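Origin recognition complex subunit 2 ORC2 (Aeropyrum pernix, PDB 1W5S) binds DNA and takes part in regulating DNA replication as an archaeal Cdc6/Orc1-type initiator of the AAA+ ATPase class. Local coordinates at the adenosine-5'-diphosphate site. Numbering follows the deposited sequence.

The adenosine-5'-diphosphate site. Residues 17, 19, 21, 24, 26-27, 61-67, 215, 223, 226-227, 259-260, 263. With ADP (adenosine-5'-diphosphate), chain B.
ADP lies almost wholly buried in the nucleotide pocket of this AAA+ ATPase, where Tyr215 appears well placed to recognise adenine. A phenol can both give and take a hydrogen bond, and the OH of Tyr215 donates to ADP N7 at 2.8 Å and accepts from the exocyclic amine N6 of ADP at 3.1 Å, a pairing that guanine, with a carbonyl at position 6, could not offer. The Tyr215 ring stands edge-to-face to the imidazole part of the ADP base; Ile223 CD1 covers one of its faces, and CE2 rests over the guanidinium of Arg27, whose NH2 bonds Ile63 O. A phenylalanine here would lose both hydroxyl bonds and would probably weaken the selection of adenine. Branched Ile223 also lays CG1 over the six-membered ring of the base, opposite Leu24 and Thr67, and a water held by Gln226 OE1 reaches N1. Arg227, bent at chi2 (-62°), serves base and sugar together: its NH2 donates to ADP N3 at 3.0 Å and to the ribose O2' of ADP at 2.8 Å, both nearly in the guanidinium plane. Ile263 CD1 and Tyr19 CE2 flank that plane. In the Walker A P-loop, flexible Lys65 brings its positive NZ to ADP O2B at 2.7 Å; with the Ile63 and Lys65 amides, three donors grip this oxygen. Thr67 holds the alpha-phosphate oxygen O2A of ADP with its amide and with OG1, the latter at 2.6 Å. Arg260, the lid's sensor 2 arginine, is long enough for NH2 to reach beta-phosphate O1B of ADP at 2.9 Å, an ionic contact since its N-H points away; NH1 pairs with Glu17 OE2. The phosphates sit at the start of helix 65-82, while helices 217-231 and 259-275 close over the nucleoside, placing ADP between ATPase core and lid.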
# COMPACT_ATOMS: atom_id res chain seq x y z
N GLU A 17 -15.34 5.20 -2.09
CA GLU A 17 -13.96 4.76 -1.81
C GLU A 17 -13.87 3.28 -1.41
O GLU A 17 -12.84 2.65 -1.60
CB GLU A 17 -13.31 5.61 -0.68
CG GLU A 17 -13.10 7.19 -0.94
CD GLU A 17 -11.63 7.63 -1.35
OE1 GLU A 17 -11.42 8.50 -2.30
OE2 GLU A 17 -10.68 7.10 -0.69
N TYR A 19 -15.98 0.62 -2.32
CA TYR A 19 -16.53 -0.33 -3.28
C TYR A 19 -15.47 -1.17 -3.94
O TYR A 19 -14.51 -0.65 -4.46
CB TYR A 19 -17.32 0.40 -4.37
CG TYR A 19 -17.93 -0.48 -5.46
CD1 TYR A 19 -19.17 -1.15 -5.27
CD2 TYR A 19 -17.28 -0.67 -6.67
CE1 TYR A 19 -19.73 -1.94 -6.27
CE2 TYR A 19 -17.81 -1.46 -7.67
CZ TYR A 19 -19.05 -2.09 -7.47
OH TYR A 19 -19.58 -2.87 -8.47
N PRO A 21 -15.41 -4.00 -7.02
CA PRO A 21 -16.26 -4.60 -8.04
C PRO A 21 -16.36 -6.14 -7.88
O PRO A 21 -15.53 -6.78 -7.20
CB PRO A 21 -15.55 -4.24 -9.37
CG PRO A 21 -14.23 -3.77 -9.02
CD PRO A 21 -14.08 -3.68 -7.53
N LEU A 24 -12.30 -8.54 -10.82
CA LEU A 24 -11.19 -7.70 -11.14
C LEU A 24 -10.88 -7.84 -12.62
O LEU A 24 -11.08 -8.90 -13.16
CB LEU A 24 -9.95 -8.06 -10.31
CG LEU A 24 -10.04 -7.72 -8.83
CD1 LEU A 24 -8.79 -8.14 -8.17
CD2 LEU A 24 -10.30 -6.23 -8.54
N VAL A 26 -8.01 -6.01 -13.83
CA VAL A 26 -6.62 -5.61 -13.92
C VAL A 26 -5.70 -6.41 -12.99
O VAL A 26 -4.51 -6.65 -13.31
CB VAL A 26 -6.43 -4.08 -13.69
CG1 VAL A 26 -4.96 -3.75 -13.60
CG2 VAL A 26 -7.05 -3.27 -14.84
N ARG A 27 -6.18 -6.80 -11.83
CA ARG A 27 -5.28 -7.52 -10.91
C ARG A 27 -5.73 -8.99 -10.81
O ARG A 27 -5.45 -9.67 -9.85
CB ARG A 27 -5.39 -6.90 -9.49
CG ARG A 27 -4.84 -5.49 -9.33
CD ARG A 27 -3.39 -5.39 -9.57
NE ARG A 27 -2.81 -4.17 -8.98
CZ ARG A 27 -1.70 -3.61 -9.46
NH1 ARG A 27 -1.11 -4.15 -10.55
NH2 ARG A 27 -1.20 -2.49 -8.90
N VAL A 61 0.23 5.50 -3.82
CA VAL A 61 -1.06 5.26 -3.18
C VAL A 61 -2.06 5.02 -4.27
O VAL A 61 -1.85 5.50 -5.35
CB VAL A 61 -1.56 6.43 -2.28
CG1 VAL A 61 -0.51 6.80 -1.31
CG2 VAL A 61 -1.83 7.66 -3.11
N GLY A 62 -3.13 4.31 -3.97
CA GLY A 62 -4.25 4.12 -4.87
C GLY A 62 -3.97 3.12 -5.97
O GLY A 62 -4.62 3.16 -7.03
N ILE A 63 -3.05 2.20 -5.70
CA ILE A 63 -2.58 1.24 -6.67
C ILE A 63 -3.20 -0.19 -6.54
O ILE A 63 -2.77 -1.13 -7.24
CB ILE A 63 -1.02 1.16 -6.60
CG1 ILE A 63 -0.58 0.71 -5.21
CG2 ILE A 63 -0.42 2.54 -6.94
CD1 ILE A 63 0.83 0.43 -5.08
N GLY A 64 -4.22 -0.32 -5.67
CA GLY A 64 -4.99 -1.55 -5.59
C GLY A 64 -4.51 -2.52 -4.50
O GLY A 64 -4.84 -3.68 -4.52
N LYS A 65 -3.74 -2.04 -3.56
CA LYS A 65 -3.25 -2.86 -2.48
C LYS A 65 -4.40 -3.39 -1.68
O LYS A 65 -4.62 -4.61 -1.67
CB LYS A 65 -2.28 -2.11 -1.62
CG LYS A 65 -0.95 -1.89 -2.28
CD LYS A 65 0.08 -1.32 -1.28
CE LYS A 65 -0.42 -0.06 -0.45
NZ LYS A 65 -0.59 1.17 -1.35
N THR A 66 -5.17 -2.48 -1.07
CA THR A 66 -6.36 -2.83 -0.24
C THR A 66 -7.34 -3.66 -1.03
O THR A 66 -7.80 -4.68 -0.55
CB THR A 66 -6.97 -1.54 0.33
OG1 THR A 66 -5.97 -1.02 1.18
CG2 THR A 66 -8.22 -1.70 1.25
N THR A 67 -7.61 -3.27 -2.26
CA THR A 67 -8.55 -3.95 -3.10
C THR A 67 -8.12 -5.35 -3.40
O THR A 67 -8.93 -6.26 -3.36
CB THR A 67 -8.67 -3.17 -4.44
OG1 THR A 67 -9.00 -1.80 -4.17
CG2 THR A 67 -9.73 -3.74 -5.31
N TYR A 215 -0.39 1.82 -11.59
CA TYR A 215 -1.16 1.58 -12.82
C TYR A 215 -0.73 2.37 -14.03
O TYR A 215 -0.45 3.57 -13.95
CB TYR A 215 -2.66 1.84 -12.60
CG TYR A 215 -3.27 0.81 -11.68
CD1 TYR A 215 -3.91 1.19 -10.50
CD2 TYR A 215 -3.22 -0.55 -12.01
CE1 TYR A 215 -4.50 0.25 -9.68
CE2 TYR A 215 -3.77 -1.47 -11.22
CZ TYR A 215 -4.41 -1.08 -10.03
OH TYR A 215 -4.96 -2.05 -9.24
N ILE A 223 -9.94 0.06 -15.57
CA ILE A 223 -10.60 0.29 -14.26
C ILE A 223 -11.73 1.27 -14.35
O ILE A 223 -12.74 1.06 -13.76
CB ILE A 223 -9.55 0.78 -13.19
CG1 ILE A 223 -8.69 -0.42 -12.77
CG2 ILE A 223 -10.18 1.45 -11.97
CD1 ILE A 223 -7.46 -0.05 -11.99
N GLN A 226 -14.87 -0.05 -16.26
CA GLN A 226 -15.68 -1.03 -15.53
C GLN A 226 -16.61 -0.29 -14.55
O GLN A 226 -17.77 -0.68 -14.32
CB GLN A 226 -14.76 -2.03 -14.82
CG GLN A 226 -15.45 -2.83 -13.71
CD GLN A 226 -14.52 -3.79 -13.01
OE1 GLN A 226 -13.44 -3.39 -12.49
NE2 GLN A 226 -14.94 -5.05 -12.94
N ARG A 227 -16.07 0.77 -13.96
CA ARG A 227 -16.88 1.63 -13.09
C ARG A 227 -17.97 2.36 -13.89
O ARG A 227 -19.08 2.54 -13.41
CB ARG A 227 -15.98 2.67 -12.43
CG ARG A 227 -14.95 2.10 -11.57
CD ARG A 227 -15.50 1.34 -10.41
NE ARG A 227 -14.39 0.76 -9.68
CZ ARG A 227 -14.10 0.98 -8.42
NH1 ARG A 227 -14.89 1.69 -7.67
NH2 ARG A 227 -13.06 0.39 -7.88
N ALA A 259 -5.37 4.75 -9.06
CA ALA A 259 -6.73 4.43 -9.48
C ALA A 259 -7.74 5.22 -8.63
O ALA A 259 -8.81 5.54 -9.11
CB ALA A 259 -7.00 2.92 -9.39
N ARG A 260 -7.37 5.59 -7.42
CA ARG A 260 -8.21 6.40 -6.59
C ARG A 260 -8.35 7.79 -7.18
O ARG A 260 -9.48 8.26 -7.33
CB ARG A 260 -7.71 6.48 -5.14
CG ARG A 260 -8.39 7.60 -4.35
CD ARG A 260 -8.43 7.38 -2.88
NE ARG A 260 -7.28 6.56 -2.51
CZ ARG A 260 -7.30 5.39 -1.85
NH1 ARG A 260 -8.44 4.82 -1.37
NH2 ARG A 260 -6.12 4.81 -1.66
N ILE A 263 -10.63 7.45 -10.36
CA ILE A 263 -12.07 7.23 -10.12
C ILE A 263 -12.74 8.51 -9.52
O ILE A 263 -13.84 8.88 -9.90
CB ILE A 263 -12.31 5.97 -9.28
CG1 ILE A 263 -12.06 4.74 -10.15
CG2 ILE A 263 -13.76 5.93 -8.61
CD1 ILE A 263 -11.79 3.50 -9.42
PB ADP B . -4.04 1.41 -2.28
O1B ADP B . -3.96 2.84 -1.80
O2B ADP B . -2.75 0.92 -2.92
O3B ADP B . -4.49 0.47 -1.13
PA ADP B . -6.78 0.91 -3.17
O1A ADP B . -7.27 1.70 -2.00
O2A ADP B . -6.86 -0.60 -3.22
O3A ADP B . -5.19 1.39 -3.40
O5' ADP B . -7.46 1.50 -4.52
C5' ADP B . -7.73 2.90 -4.77
C4' ADP B . -9.02 3.03 -5.53
O4' ADP B . -8.87 2.43 -6.83
C3' ADP B . -10.18 2.29 -4.89
O3' ADP B . -11.41 2.89 -5.25
C2' ADP B . -10.16 0.89 -5.54
O2' ADP B . -11.48 0.28 -5.60
C1' ADP B . -9.69 1.25 -6.96
N9 ADP B . -8.99 0.09 -7.55
C8 ADP B . -7.69 -0.19 -7.35
N7 ADP B . -7.32 -1.27 -8.00
C5 ADP B . -8.37 -1.71 -8.66
C6 ADP B . -8.60 -2.86 -9.53
N6 ADP B . -7.56 -3.70 -9.77
N1 ADP B . -9.84 -3.02 -10.07
C2 ADP B . -10.84 -2.13 -9.75
N3 ADP B . -10.66 -1.07 -8.92
C4 ADP B . -9.49 -0.81 -8.37
O HOH W 1 -3.32 0.31 1.86
O HOH W 2 -13.96 2.12 -5.13
O HOH W 3 -11.03 -4.32 -12.14